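Local coordinates for protein naphthalene dioxygenase small subunit (Rhodococcus sp., PDB 2B1X) that forms the small subunit of naphthalene 1,2-dioxygenase, a Rieske non-heme iron oxygenase, and is probably a structural partner of the large subunit, at residues V46-T51 and M64-D69; D132-E137 and T161-H166; G136-V141 and A152-L157; V99-V104 and T116-L121. One frame throughout, in Å; residues are numbered along the deposited sequence.

Interaction 1 (V46-T51 and M64-D69)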
loop_
_atom_site.group_PDB
_atom_site.type_symbol
_atom_site.label_atom_id
_atom_site.label_comp_id
_atom_site.label_asym_id
_atom_site.label_seq_id
_atom_site.Cartn_x
_atom_site.Cartn_y
_atom_site.Cartn_z
ATOM N N VAL B 46 9.496 -8.230 -23.841
ATOM C CA VAL B 46 9.186 -8.349 -22.411
ATOM C C VAL B 46 8.452 -9.675 -22.210
ATOM O O VAL B 46 7.271 -9.788 -22.530
ATOM C CB VAL B 46 8.301 -7.167 -21.956
ATOM C CG1 VAL B 46 8.018 -7.216 -20.442
ATOM C CG2 VAL B 46 8.950 -5.824 -22.391
ATOM N N PRO B 47 9.155 -10.692 -21.729
ATOM C CA PRO B 47 8.562 -12.014 -21.516
ATOM C C PRO B 47 7.593 -12.095 -20.354
ATOM O O PRO B 47 7.628 -11.277 -19.427
ATOM C CB PRO B 47 9.780 -12.899 -21.202
ATOM C CG PRO B 47 10.914 -12.144 -21.734
ATOM C CD PRO B 47 10.606 -10.701 -21.474
ATOM N N ILE B 48 6.738 -13.113 -20.407
ATOM C CA ILE B 48 5.857 -13.460 -19.304
ATOM C C ILE B 48 6.574 -14.479 -18.442
ATOM O O ILE B 48 7.260 -15.356 -18.973
ATOM C CB ILE B 48 4.516 -14.053 -19.827
ATOM C CG1 ILE B 48 3.836 -13.047 -20.773
ATOM C CG2 ILE B 48 3.580 -14.380 -18.637
ATOM C CD1 ILE B 48 2.570 -13.605 -21.365
ATOM N N ARG B 49 6.416 -14.346 -17.120
ATOM C CA ARG B 49 6.917 -15.322 -16.166
ATOM C C ARG B 49 5.745 -15.839 -15.338
ATOM O O ARG B 49 4.793 -15.099 -15.095
ATOM C CB ARG B 49 7.909 -14.650 -15.200
ATOM C CG ARG B 49 9.187 -14.206 -15.867
ATOM C CD ARG B 49 10.154 -13.504 -14.962
ATOM N NE ARG B 49 10.808 -14.505 -14.156
ATOM C CZ ARG B 49 11.706 -14.282 -13.207
ATOM N NH1 ARG B 49 12.111 -13.052 -12.942
ATOM N NH2 ARG B 49 12.187 -15.318 -12.526
ATOM N N VAL B 50 5.849 -17.100 -14.908
ATOM C CA VAL B 50 4.905 -17.722 -13.995
ATOM C C VAL B 50 5.665 -18.332 -12.809
ATOM O O VAL B 50 6.774 -18.808 -12.975
ATOM C CB VAL B 50 4.014 -18.784 -14.700
ATOM C CG1 VAL B 50 3.114 -18.111 -15.815
ATOM C CG2 VAL B 50 4.856 -19.910 -15.334
ATOM N N THR B 51 5.050 -18.321 -11.622
ATOM C CA THR B 51 5.643 -18.970 -10.448
ATOM C C THR B 51 5.797 -20.478 -10.685
ATOM O O THR B 51 4.846 -21.158 -11.069
ATOM C CB THR B 51 4.766 -18.739 -9.192
ATOM O OG1 THR B 51 4.536 -17.334 -9.000
ATOM C CG2 THR B 51 5.521 -19.188 -7.912
ATOM N N MET B 64 4.500 -16.769 -25.974
ATOM C CA MET B 64 3.681 -15.615 -25.592
ATOM C C MET B 64 4.528 -14.673 -24.778
ATOM O O MET B 64 5.477 -15.074 -24.097
ATOM C CB MET B 64 2.445 -16.046 -24.787
ATOM C CG MET B 64 1.348 -14.958 -24.635
ATOM S SD MET B 64 0.779 -14.085 -26.150
ATOM C CE MET B 64 0.473 -15.496 -27.121
ATOM N N THR B 65 4.158 -13.415 -24.827
ATOM C CA THR B 65 5.027 -12.339 -24.416
ATOM C C THR B 65 4.101 -11.160 -23.950
ATOM O O THR B 65 2.919 -11.123 -24.322
ATOM C CB THR B 65 5.808 -12.056 -25.717
ATOM O OG1 THR B 65 7.236 -12.288 -25.566
ATOM C CG2 THR B 65 5.589 -10.766 -26.256
ATOM N N HIS B 66 4.625 -10.236 -23.150
ATOM C CA HIS B 66 3.931 -8.980 -22.850
ATOM C C HIS B 66 4.115 -7.953 -23.974
ATOM O O HIS B 66 3.263 -7.080 -24.179
ATOM C CB HIS B 66 4.451 -8.365 -21.549
ATOM C CG HIS B 66 4.006 -9.104 -20.330
ATOM N ND1 HIS B 66 2.676 -9.301 -20.031
ATOM C CD2 HIS B 66 4.711 -9.755 -19.370
ATOM C CE1 HIS B 66 2.582 -10.012 -18.914
ATOM N NE2 HIS B 66 3.803 -10.302 -18.495
ATOM N N MET B 67 5.240 -8.064 -24.668
ATOM C CA MET B 67 5.630 -7.148 -25.729
ATOM C C MET B 67 6.718 -7.844 -26.539
ATOM O O MET B 67 7.616 -8.517 -25.983
ATOM C CB MET B 67 6.143 -5.838 -25.106
ATOM C CG MET B 67 6.348 -4.678 -26.078
ATOM S SD MET B 67 7.028 -3.144 -25.300
ATOM C CE MET B 67 6.183 -3.138 -23.793
ATOM N N ASP B 68 6.639 -7.695 -27.860
ATOM C CA ASP B 68 7.571 -8.344 -28.755
ATOM C C ASP B 68 7.618 -7.458 -30.003
ATOM O O ASP B 68 6.892 -7.682 -30.970
ATOM C CB ASP B 68 7.080 -9.771 -29.059
ATOM C CG ASP B 68 8.081 -10.604 -29.809
ATOM O OD1 ASP B 68 9.120 -10.064 -30.246
ATOM O OD2 ASP B 68 7.883 -11.828 -30.024
ATOM N N ASP B 69 8.424 -6.399 -29.922
ATOM C CA ASP B 69 8.464 -5.392 -30.978
ATOM C C ASP B 69 9.641 -5.556 -31.927
ATOM O O ASP B 69 10.713 -6.021 -31.538
ATOM C CB ASP B 69 8.535 -3.995 -30.381
ATOM C CG ASP B 69 7.161 -3.426 -30.043
ATOM O OD1 ASP B 69 6.139 -3.943 -30.553
ATOM O OD2 ASP B 69 7.032 -2.454 -29.285
HETATM O O HOH W 1 7.641 -14.946 -22.515
HETATM O O HOH W 2 5.116 -11.813 -16.379
#
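Ile48 lays its CG1 over the centre of the His66 imidazole, 3.6 Å from the ring centroid, in a CH-pi contact that presses on one face of the ring. The isoleucine is turned with CG1 anti to its own carbonyl carbon (chi1 -57°), which places that carbon over the ring. Its CD1 packs separately against CG of Met64, 3.7 Å away, the two side chains lying side by side. At its rim the ring has polar neighbours: CD2 comes within 3.3 Å of Pro47 O, and NE2 meets, in the ring plane, a water that accepts a bond from Arg49 N.

Val46, which buries slightly more surface than either, explains how the ring is delivered. A classic beta bulge sets two residues, His66 and Met67, against this valine. Val46 N donates to Met67 O at 2.9 Å, while Val46 O receives His66 N at 2.8 Å, almost in line with the carbonyl, and Met67 N only weakly. The two methyls divide between the bulge residues, CG1 going to His66 CB and CG2 resting 3.9 Å from Met67 CB. A second water carries the pairing further, accepting from Ile48 N and donating to Met64 O. The carbonyls of His66 and Thr65 are hydrogen-bonded to Ser365 and Gln195 of the large subunit.

The buried imidazole is thus probably restrained from two directions: the carbon over its face should oppose tilting, and the water at NE2, tied to the backbone of Arg49, is likely to fix the ring's rotation while giving NE2 a polar partner.

Interaction 2 (D132-E137 and T161-H166)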
loop_
_atom_site.group_PDB
_atom_site.type_symbol
_atom_site.label_atom_id
_atom_site.label_comp_id
_atom_site.label_asym_id
_atom_site.label_seq_id
_atom_site.Cartn_x
_atom_site.Cartn_y
_atom_site.Cartn_z
ATOM N N ASP B 132 3.390 3.268 -8.986
ATOM C CA ASP B 132 3.739 1.925 -9.397
ATOM C C ASP B 132 5.232 1.839 -9.409
ATOM O O ASP B 132 5.895 2.845 -9.625
ATOM C CB ASP B 132 3.246 1.635 -10.825
ATOM C CG ASP B 132 1.741 1.718 -10.924
ATOM O OD1 ASP B 132 1.077 1.595 -9.864
ATOM O OD2 ASP B 132 1.127 1.913 -11.995
ATOM N N VAL B 133 5.739 0.639 -9.167
ATOM C CA VAL B 133 7.136 0.326 -9.356
ATOM C C VAL B 133 7.254 -0.934 -10.205
ATOM O O VAL B 133 6.635 -1.956 -9.895
ATOM C CB VAL B 133 7.826 0.068 -8.003
ATOM C CG1 VAL B 133 9.244 -0.462 -8.202
ATOM C CG2 VAL B 133 7.887 1.365 -7.180
ATOM N N LEU B 134 8.017 -0.861 -11.291
ATOM C CA LEU B 134 8.417 -2.058 -12.023
ATOM C C LEU B 134 9.907 -2.311 -11.763
ATOM O O LEU B 134 10.702 -1.368 -11.742
ATOM C CB LEU B 134 8.181 -1.912 -13.519
ATOM C CG LEU B 134 6.719 -1.748 -13.986
ATOM C CD1 LEU B 134 6.732 -1.819 -15.490
ATOM C CD2 LEU B 134 5.877 -2.864 -13.404
ATOM N N SER B 135 10.266 -3.564 -11.485
ATOM C CA SER B 135 11.679 -3.916 -11.272
ATOM C C SER B 135 12.053 -5.013 -12.249
ATOM O O SER B 135 11.242 -5.875 -12.542
ATOM C CB SER B 135 11.900 -4.432 -9.869
ATOM O OG SER B 135 13.199 -5.028 -9.778
ATOM N N GLY B 136 13.274 -5.019 -12.743
ATOM C CA GLY B 136 13.639 -6.074 -13.693
ATOM C C GLY B 136 15.061 -5.997 -14.163
ATOM O O GLY B 136 15.795 -5.063 -13.817
ATOM N N GLU B 137 15.441 -6.954 -14.996
ATOM C CA GLU B 137 16.742 -6.928 -15.595
ATOM C C GLU B 137 16.630 -6.773 -17.106
ATOM O O GLU B 137 15.837 -7.450 -17.754
ATOM C CB GLU B 137 17.537 -8.173 -15.211
ATOM C CG GLU B 137 18.994 -8.092 -15.632
ATOM C CD GLU B 137 19.811 -9.267 -15.111
ATOM O OE1 GLU B 137 19.521 -10.420 -15.508
ATOM O OE2 GLU B 137 20.746 -9.036 -14.304
ATOM N N THR B 161 5.293 -11.778 -11.836
ATOM C CA THR B 161 4.555 -12.636 -12.779
ATOM C C THR B 161 3.300 -11.844 -13.169
ATOM O O THR B 161 3.173 -11.426 -14.312
ATOM C CB THR B 161 4.241 -14.033 -12.138
ATOM O OG1 THR B 161 3.614 -13.851 -10.862
ATOM C CG2 THR B 161 5.556 -14.803 -11.789
ATOM N N THR B 162 2.399 -11.627 -12.230
ATOM C CA THR B 162 1.310 -10.636 -12.383
ATOM C C THR B 162 1.933 -9.229 -12.391
ATOM O O THR B 162 2.614 -8.865 -11.463
ATOM C CB THR B 162 0.313 -10.791 -11.207
ATOM O OG1 THR B 162 -0.238 -12.114 -11.255
ATOM C CG2 THR B 162 -0.950 -9.871 -11.403
ATOM N N ILE B 163 1.762 -8.476 -13.475
ATOM C CA ILE B 163 2.396 -7.157 -13.578
ATOM C C ILE B 163 1.647 -6.115 -12.734
ATOM O O ILE B 163 0.391 -6.046 -12.715
ATOM C CB ILE B 163 2.543 -6.727 -15.082
ATOM C CG1 ILE B 163 3.197 -7.827 -15.925
ATOM C CG2 ILE B 163 3.215 -5.323 -15.250
ATOM C CD1 ILE B 163 4.576 -8.306 -15.372
ATOM N N MET B 164 2.419 -5.312 -12.008
ATOM C CA MET B 164 1.827 -4.372 -11.071
ATOM C C MET B 164 1.798 -2.909 -11.582
ATOM O O MET B 164 2.200 -1.968 -10.887
ATOM C CB MET B 164 2.458 -4.537 -9.711
ATOM C CG MET B 164 2.053 -5.908 -9.123
ATOM S SD MET B 164 2.714 -6.208 -7.498
ATOM C CE MET B 164 4.286 -6.830 -7.909
ATOM N N THR B 165 1.279 -2.751 -12.790
ATOM C CA THR B 165 0.903 -1.450 -13.340
ATOM C C THR B 165 -0.198 -1.701 -14.354
ATOM O O THR B 165 -0.361 -2.852 -14.823
ATOM C CB THR B 165 2.120 -0.681 -13.891
ATOM O OG1 THR B 165 1.738 0.659 -14.171
ATOM C CG2 THR B 165 2.623 -1.275 -15.190
ATOM N N HIS B 166 -0.979 -0.672 -14.668
ATOM C CA HIS B 166 -2.240 -0.870 -15.412
ATOM C C HIS B 166 -2.063 -0.988 -16.940
ATOM O O HIS B 166 -3.004 -1.349 -17.639
ATOM C CB HIS B 166 -3.254 0.236 -15.073
ATOM C CG HIS B 166 -2.753 1.606 -15.401
ATOM N ND1 HIS B 166 -1.916 2.297 -14.554
ATOM C CD2 HIS B 166 -2.860 2.358 -16.524
ATOM C CE1 HIS B 166 -1.556 3.437 -15.127
ATOM N NE2 HIS B 166 -2.150 3.518 -16.307
HETATM O O HOH W 3 -1.603 1.384 -11.713
HETATM O O HOH W 4 3.754 -1.389 -8.532
#
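Asp132, at the start of strand segment 132-137, comes nearest to Thr165, with their CA atoms 5.9 Å apart; the segment 161-166 has no regular structure and approaches the strand without direct backbone pairing. A water bridges instead, accepting from Val133 N and donating to Met164 O, 2.9 Å from each. Among the side chains, Thr165 turns OG1 anti to its backbone N (chi1 -169°) and donates to Asp132 OD2 at 2.6 Å, reaching the carboxylate from 36° above its plane. The same OD2 takes a second bond from a water, which lies at the edge of the His166 ring, in its plane, 3.0 Å from ND1. The methyl of Thr165 serves the other neighbour: CG2 packs 4.0 Å from Leu134 CD2, and Ile163 CG2 meets that same leucine methyl. Arg123, on the adjacent strand, is hydrogen-bonded to Thr165 OG1 as well. An alanine in place of Asp132 would probably leave the hydroxyl of Thr165 without its acceptor and the water beside His166 without the carboxylate it donates to. One carboxylate oxygen, shared by hydroxyl and water, therefore ties the loop after strand 148-158 back to the sheet.

Interaction 3 (G136-V141 and A152-L157)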
loop_
_atom_site.group_PDB
_atom_site.type_symbol
_atom_site.label_atom_id
_atom_site.label_comp_id
_atom_site.label_asym_id
_atom_site.label_seq_id
_atom_site.Cartn_x
_atom_site.Cartn_y
_atom_site.Cartn_z
ATOM N N GLY B 136 13.274 -5.019 -12.743
ATOM C CA GLY B 136 13.639 -6.074 -13.693
ATOM C C GLY B 136 15.061 -5.997 -14.163
ATOM O O GLY B 136 15.795 -5.063 -13.817
ATOM N N GLU B 137 15.441 -6.954 -14.996
ATOM C CA GLU B 137 16.742 -6.928 -15.595
ATOM C C GLU B 137 16.630 -6.773 -17.106
ATOM O O GLU B 137 15.837 -7.450 -17.754
ATOM C CB GLU B 137 17.537 -8.173 -15.211
ATOM C CG GLU B 137 18.994 -8.092 -15.632
ATOM C CD GLU B 137 19.811 -9.267 -15.111
ATOM O OE1 GLU B 137 19.521 -10.420 -15.508
ATOM O OE2 GLU B 137 20.746 -9.036 -14.304
ATOM N N ARG B 138 17.409 -5.848 -17.653
ATOM C CA ARG B 138 17.468 -5.635 -19.099
ATOM C C ARG B 138 18.757 -6.214 -19.597
ATOM O O ARG B 138 19.827 -5.904 -19.062
ATOM C CB ARG B 138 17.414 -4.146 -19.455
ATOM C CG ARG B 138 16.334 -3.369 -18.701
ATOM C CD ARG B 138 16.211 -1.928 -19.208
ATOM N NE ARG B 138 17.494 -1.256 -19.019
ATOM C CZ ARG B 138 17.750 0.008 -19.343
ATOM N NH1 ARG B 138 16.799 0.782 -19.855
ATOM N NH2 ARG B 138 18.974 0.494 -19.120
ATOM N N THR B 139 18.636 -7.088 -20.590
ATOM C CA THR B 139 19.766 -7.601 -21.334
ATOM C C THR B 139 19.694 -7.082 -22.757
ATOM O O THR B 139 18.729 -7.376 -23.464
ATOM C CB THR B 139 19.763 -9.153 -21.280
ATOM O OG1 THR B 139 19.752 -9.539 -19.897
ATOM C CG2 THR B 139 21.083 -9.740 -21.796
ATOM N N ASP B 140 20.723 -6.319 -23.161
ATOM C CA ASP B 140 20.761 -5.597 -24.432
ATOM C C ASP B 140 21.928 -6.063 -25.309
ATOM O O ASP B 140 22.947 -6.590 -24.830
ATOM C CB ASP B 140 20.919 -4.074 -24.256
ATOM C CG ASP B 140 19.882 -3.451 -23.337
ATOM O OD1 ASP B 140 18.807 -4.068 -23.075
ATOM O OD2 ASP B 140 20.078 -2.327 -22.794
ATOM N N VAL B 141 21.747 -5.874 -26.597
ATOM C CA VAL B 141 22.861 -5.911 -27.543
ATOM C C VAL B 141 22.964 -4.506 -28.119
ATOM O O VAL B 141 22.021 -3.999 -28.723
ATOM C CB VAL B 141 22.662 -6.987 -28.634
ATOM C CG1 VAL B 141 23.830 -6.984 -29.674
ATOM C CG2 VAL B 141 22.524 -8.348 -27.969
ATOM N N ALA B 152 20.331 -2.915 -30.874
ATOM C CA ALA B 152 19.853 -3.960 -31.756
ATOM C C ALA B 152 18.866 -4.873 -31.065
ATOM O O ALA B 152 18.002 -5.445 -31.719
ATOM C CB ALA B 152 21.028 -4.781 -32.297
ATOM N N LYS B 153 18.999 -5.012 -29.743
ATOM C CA LYS B 153 18.177 -5.962 -28.989
ATOM C C LYS B 153 18.025 -5.534 -27.545
ATOM O O LYS B 153 18.947 -4.985 -26.958
ATOM C CB LYS B 153 18.782 -7.375 -29.058
ATOM C CG LYS B 153 17.880 -8.502 -28.523
ATOM C CD LYS B 153 18.610 -9.850 -28.551
ATOM C CE LYS B 153 17.892 -10.900 -27.724
ATOM N NZ LYS B 153 16.696 -11.458 -28.427
ATOM N N ARG B 154 16.852 -5.789 -26.978
ATOM C CA ARG B 154 16.655 -5.667 -25.547
ATOM C C ARG B 154 15.621 -6.685 -25.100
ATOM O O ARG B 154 14.542 -6.814 -25.723
ATOM C CB ARG B 154 16.210 -4.257 -25.162
ATOM C CG ARG B 154 15.772 -4.164 -23.691
ATOM C CD ARG B 154 15.598 -2.742 -23.166
ATOM N NE ARG B 154 16.899 -2.086 -23.006
ATOM C CZ ARG B 154 17.074 -0.776 -23.034
ATOM N NH1 ARG B 154 16.039 0.014 -23.271
ATOM N NH2 ARG B 154 18.285 -0.264 -22.864
ATOM N N VAL B 155 15.950 -7.396 -24.022
ATOM C CA VAL B 155 14.984 -8.225 -23.314
ATOM C C VAL B 155 14.805 -7.649 -21.903
ATOM O O VAL B 155 15.784 -7.542 -21.134
ATOM C CB VAL B 155 15.508 -9.688 -23.207
ATOM C CG1 VAL B 155 14.570 -10.563 -22.352
ATOM C CG2 VAL B 155 15.762 -10.317 -24.577
ATOM N N VAL B 156 13.571 -7.286 -21.546
ATOM C CA VAL B 156 13.283 -6.801 -20.188
ATOM C C VAL B 156 12.604 -7.917 -19.440
ATOM O O VAL B 156 11.456 -8.219 -19.706
ATOM C CB VAL B 156 12.384 -5.538 -20.159
ATOM C CG1 VAL B 156 12.247 -4.980 -18.724
ATOM C CG2 VAL B 156 12.954 -4.425 -21.072
ATOM N N LEU B 157 13.344 -8.549 -18.529
ATOM C CA LEU B 157 12.788 -9.561 -17.634
ATOM C C LEU B 157 12.369 -8.980 -16.271
ATOM O O LEU B 157 13.214 -8.677 -15.414
ATOM C CB LEU B 157 13.818 -10.657 -17.395
ATOM C CG LEU B 157 13.294 -12.076 -17.168
ATOM C CD1 LEU B 157 12.203 -12.498 -18.157
ATOM C CD2 LEU B 157 14.482 -13.122 -17.152
#
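The guanidinium groups of Arg138 and Arg154 lie flat on one another, centres 3.9 Å apart and planes 15° from parallel. Arg154 NH2 sits over the centre of the Arg138 group, whereas Arg138 NH1 covers the Arg154 face nearer its rim. At the edge of Arg154, in plane, comes Asp140, gripped side-on: NE donates to OD1 at 2.8 Å and NH2 to OD2 at 2.7 Å, a two-pronged salt bridge in which both nitrogens stand about 40° out of the carboxylate plane. With CG anti to its backbone N (chi1 171°), Arg154 brings that carbon to 3.1 Å from Asp140 OD1 and lies alongside the aspartate, pointing the same way.

These residues share one face of an antiparallel beta hairpin, strands 132-145 and 148-158, in the curved sheet of this NTF2-clan domain. Regular backbone pairs join Glu137 to Leu157 and Thr139 to Val155; near the turn a classic beta bulge places Ala152 and Lys153 together opposite Val141, whose CB packs 3.9 Å from CB of Lys153.

Stacking brings like charges within 3.5 Å at Arg138 NH1 and Arg154 NH2. Asp140 probably offsets this repulsion together with two further anions, the C-terminal carboxylate of Met172, bridged to Arg138, and Glu22 of helix 10-27, bridged to Arg154.

Interaction 4 (V99-V104 and T116-L121)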
loop_
_atom_site.group_PDB
_atom_site.type_symbol
_atom_site.label_atom_id
_atom_site.label_comp_id
_atom_site.label_asym_id
_atom_site.label_seq_id
_atom_site.Cartn_x
_atom_site.Cartn_y
_atom_site.Cartn_z
ATOM N N VAL B 99 18.748 3.089 -13.419
ATOM C CA VAL B 99 19.540 2.100 -14.151
ATOM C C VAL B 99 20.798 1.895 -13.288
ATOM O O VAL B 99 21.567 2.850 -13.046
ATOM C CB VAL B 99 19.911 2.626 -15.563
ATOM C CG1 VAL B 99 20.767 1.658 -16.289
ATOM C CG2 VAL B 99 18.613 2.968 -16.429
ATOM N N THR B 100 20.991 0.668 -12.801
ATOM C CA THR B 100 22.087 0.381 -11.889
ATOM C C THR B 100 22.686 -0.946 -12.217
ATOM O O THR B 100 22.138 -1.695 -13.052
ATOM C CB THR B 100 21.563 0.265 -10.422
ATOM O OG1 THR B 100 20.887 -0.994 -10.279
ATOM C CG2 THR B 100 20.543 1.322 -10.106
ATOM N N ASN B 101 23.771 -1.289 -11.510
ATOM C CA ASN B 101 24.414 -2.593 -11.692
ATOM C C ASN B 101 24.750 -2.825 -13.193
ATOM O O ASN B 101 24.431 -3.876 -13.740
ATOM C CB ASN B 101 23.488 -3.735 -11.227
ATOM C CG ASN B 101 23.244 -3.767 -9.721
ATOM O OD1 ASN B 101 23.553 -4.779 -9.048
ATOM N ND2 ASN B 101 22.665 -2.709 -9.189
ATOM N N VAL B 102 25.362 -1.854 -13.860
ATOM C CA VAL B 102 25.655 -1.987 -15.304
ATOM C C VAL B 102 26.801 -2.963 -15.551
ATOM O O VAL B 102 27.911 -2.788 -15.028
ATOM C CB VAL B 102 25.926 -0.630 -15.956
ATOM C CG1 VAL B 102 26.397 -0.786 -17.471
ATOM C CG2 VAL B 102 24.699 0.283 -15.858
ATOM N N ARG B 103 26.534 -4.026 -16.301
ATOM C CA ARG B 103 27.582 -4.984 -16.676
ATOM C C ARG B 103 27.756 -4.969 -18.190
ATOM O O ARG B 103 26.778 -5.046 -18.956
ATOM C CB ARG B 103 27.257 -6.407 -16.179
ATOM C CG ARG B 103 27.206 -6.550 -14.645
ATOM C CD ARG B 103 26.121 -7.484 -14.162
ATOM N NE ARG B 103 24.866 -6.740 -14.127
ATOM C CZ ARG B 103 23.659 -7.284 -14.097
ATOM N NH1 ARG B 103 23.532 -8.608 -14.103
ATOM N NH2 ARG B 103 22.580 -6.501 -14.061
ATOM N N VAL B 104 29.001 -4.852 -18.629
ATOM C CA VAL B 104 29.311 -4.805 -20.072
ATOM C C VAL B 104 30.214 -5.976 -20.450
ATOM O O VAL B 104 31.234 -6.209 -19.812
ATOM C CB VAL B 104 29.993 -3.476 -20.463
ATOM C CG1 VAL B 104 30.279 -3.417 -21.975
ATOM C CG2 VAL B 104 29.132 -2.303 -20.020
ATOM N N THR B 116 24.040 -5.502 -19.686
ATOM C CA THR B 116 23.043 -5.941 -18.704
ATOM C C THR B 116 22.927 -4.914 -17.571
ATOM O O THR B 116 23.928 -4.546 -16.949
ATOM C CB THR B 116 23.426 -7.319 -18.118
ATOM O OG1 THR B 116 23.737 -8.226 -19.179
ATOM C CG2 THR B 116 22.220 -7.961 -17.459
ATOM N N SER B 117 21.712 -4.434 -17.338
ATOM C CA SER B 117 21.488 -3.481 -16.244
ATOM C C SER B 117 20.254 -3.811 -15.427
ATOM O O SER B 117 19.312 -4.404 -15.951
ATOM C CB SER B 117 21.409 -2.056 -16.795
ATOM O OG SER B 117 20.553 -1.970 -17.930
ATOM N N ASN B 118 20.269 -3.435 -14.138
ATOM C CA ASN B 118 19.067 -3.473 -13.313
ATOM C C ASN B 118 18.229 -2.221 -13.530
ATOM O O ASN B 118 18.766 -1.111 -13.619
ATOM C CB ASN B 118 19.449 -3.639 -11.843
ATOM C CG ASN B 118 19.942 -5.020 -11.563
ATOM O OD1 ASN B 118 19.914 -5.884 -12.465
ATOM N ND2 ASN B 118 20.442 -5.243 -10.363
ATOM N N LEU B 119 16.920 -2.400 -13.663
ATOM C CA LEU B 119 16.034 -1.277 -13.939
ATOM C C LEU B 119 15.012 -1.255 -12.849
ATOM O O LEU B 119 14.343 -2.273 -12.597
ATOM C CB LEU B 119 15.325 -1.395 -15.302
ATOM C CG LEU B 119 14.133 -0.435 -15.511
ATOM C CD1 LEU B 119 14.540 1.045 -15.646
ATOM C CD2 LEU B 119 13.309 -0.871 -16.728
ATOM N N LEU B 120 14.899 -0.118 -12.176
ATOM C CA LEU B 120 13.712 0.139 -11.385
ATOM C C LEU B 120 12.966 1.322 -12.028
ATOM O O LEU B 120 13.497 2.430 -12.140
ATOM C CB LEU B 120 14.054 0.381 -9.907
ATOM C CG LEU B 120 13.233 1.012 -8.778
ATOM C CD1 LEU B 120 11.913 1.681 -9.151
ATOM C CD2 LEU B 120 13.076 0.091 -7.604
ATOM N N LEU B 121 11.736 1.061 -12.454
ATOM C CA LEU B 121 10.956 2.087 -13.139
ATOM C C LEU B 121 9.868 2.591 -12.197
ATOM O O LEU B 121 9.070 1.788 -11.716
ATOM C CB LEU B 121 10.350 1.507 -14.410
ATOM C CG LEU B 121 9.406 2.456 -15.183
ATOM C CD1 LEU B 121 10.121 3.576 -15.861
ATOM C CD2 LEU B 121 8.554 1.694 -16.152
HETATM O O HOH W 5 26.403 -8.094 -19.755
#
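Thr100 pairs with Asn118 and Arg103 with Thr116 in antiparallel fashion, but the register slips by one between the two pairs, a beta bulge where the chain turns a corner at Asn101; past it, strand 102-104 runs at 167° to strand 116-121. Both pairs are doubly hydrogen-bonded through the backbone, Arg103 N reaching Thr116 O at 2.7 Å.

Arg103 is the side chain that spans the irregularity. Bent at chi2 and chi3, it curls back so that NE, at 2.9 Å, and NH2, at 3.2 Å, both donate to Asn101 O, which lies in the guanidinium plane. One face of the guanidinium is covered by Thr116 CG2, 3.4 Å above the plane and displaced toward its rim. The threonine hydroxyl turns to a water that donates to Arg103 O. On the other side of the sheet Val99 CG1 packs 3.8 Å from Ser117 CB. Arg103 NH1 makes salt bridges with Glu137 on strand 132-145, beyond strand 112-124, and with Glu24 of the second small subunit, and Asn118 OD1 is hydrogen-bonded to Arg96 of that subunit.

An alanine in place of Arg103 would probably leave Asn101 O without its side-chain donors and both glutamates without this cation. A single guanidinium serves two ends at once, bracing a carbonyl at the strand's corner and probably balancing the glutamates' charge at the subunit interface.

Overall arrangement
All four interactions reach one mixed sheet, whose strands run in the order 67-69, 42-49, 148-158, 132-145, 112-124, 94-106. Interaction 1 joins the first pair, interaction 3 the central hairpin and interaction 4 the last pair, while interaction 2 brings the loop after strand 148-158 back onto strand 132-145. Along the chain interaction 1 closes first, then interaction 4; interactions 2 and 3 start from the same stretch and share Gly136 and Glu137. Centres of interactions 3 and 4 lie about 10 Å apart, those of 1 and 4 about 19 Å. Interactions 1 and 2 touch the large subunit, and all four reach the second small subunit, so the sheet links both kinds of interface.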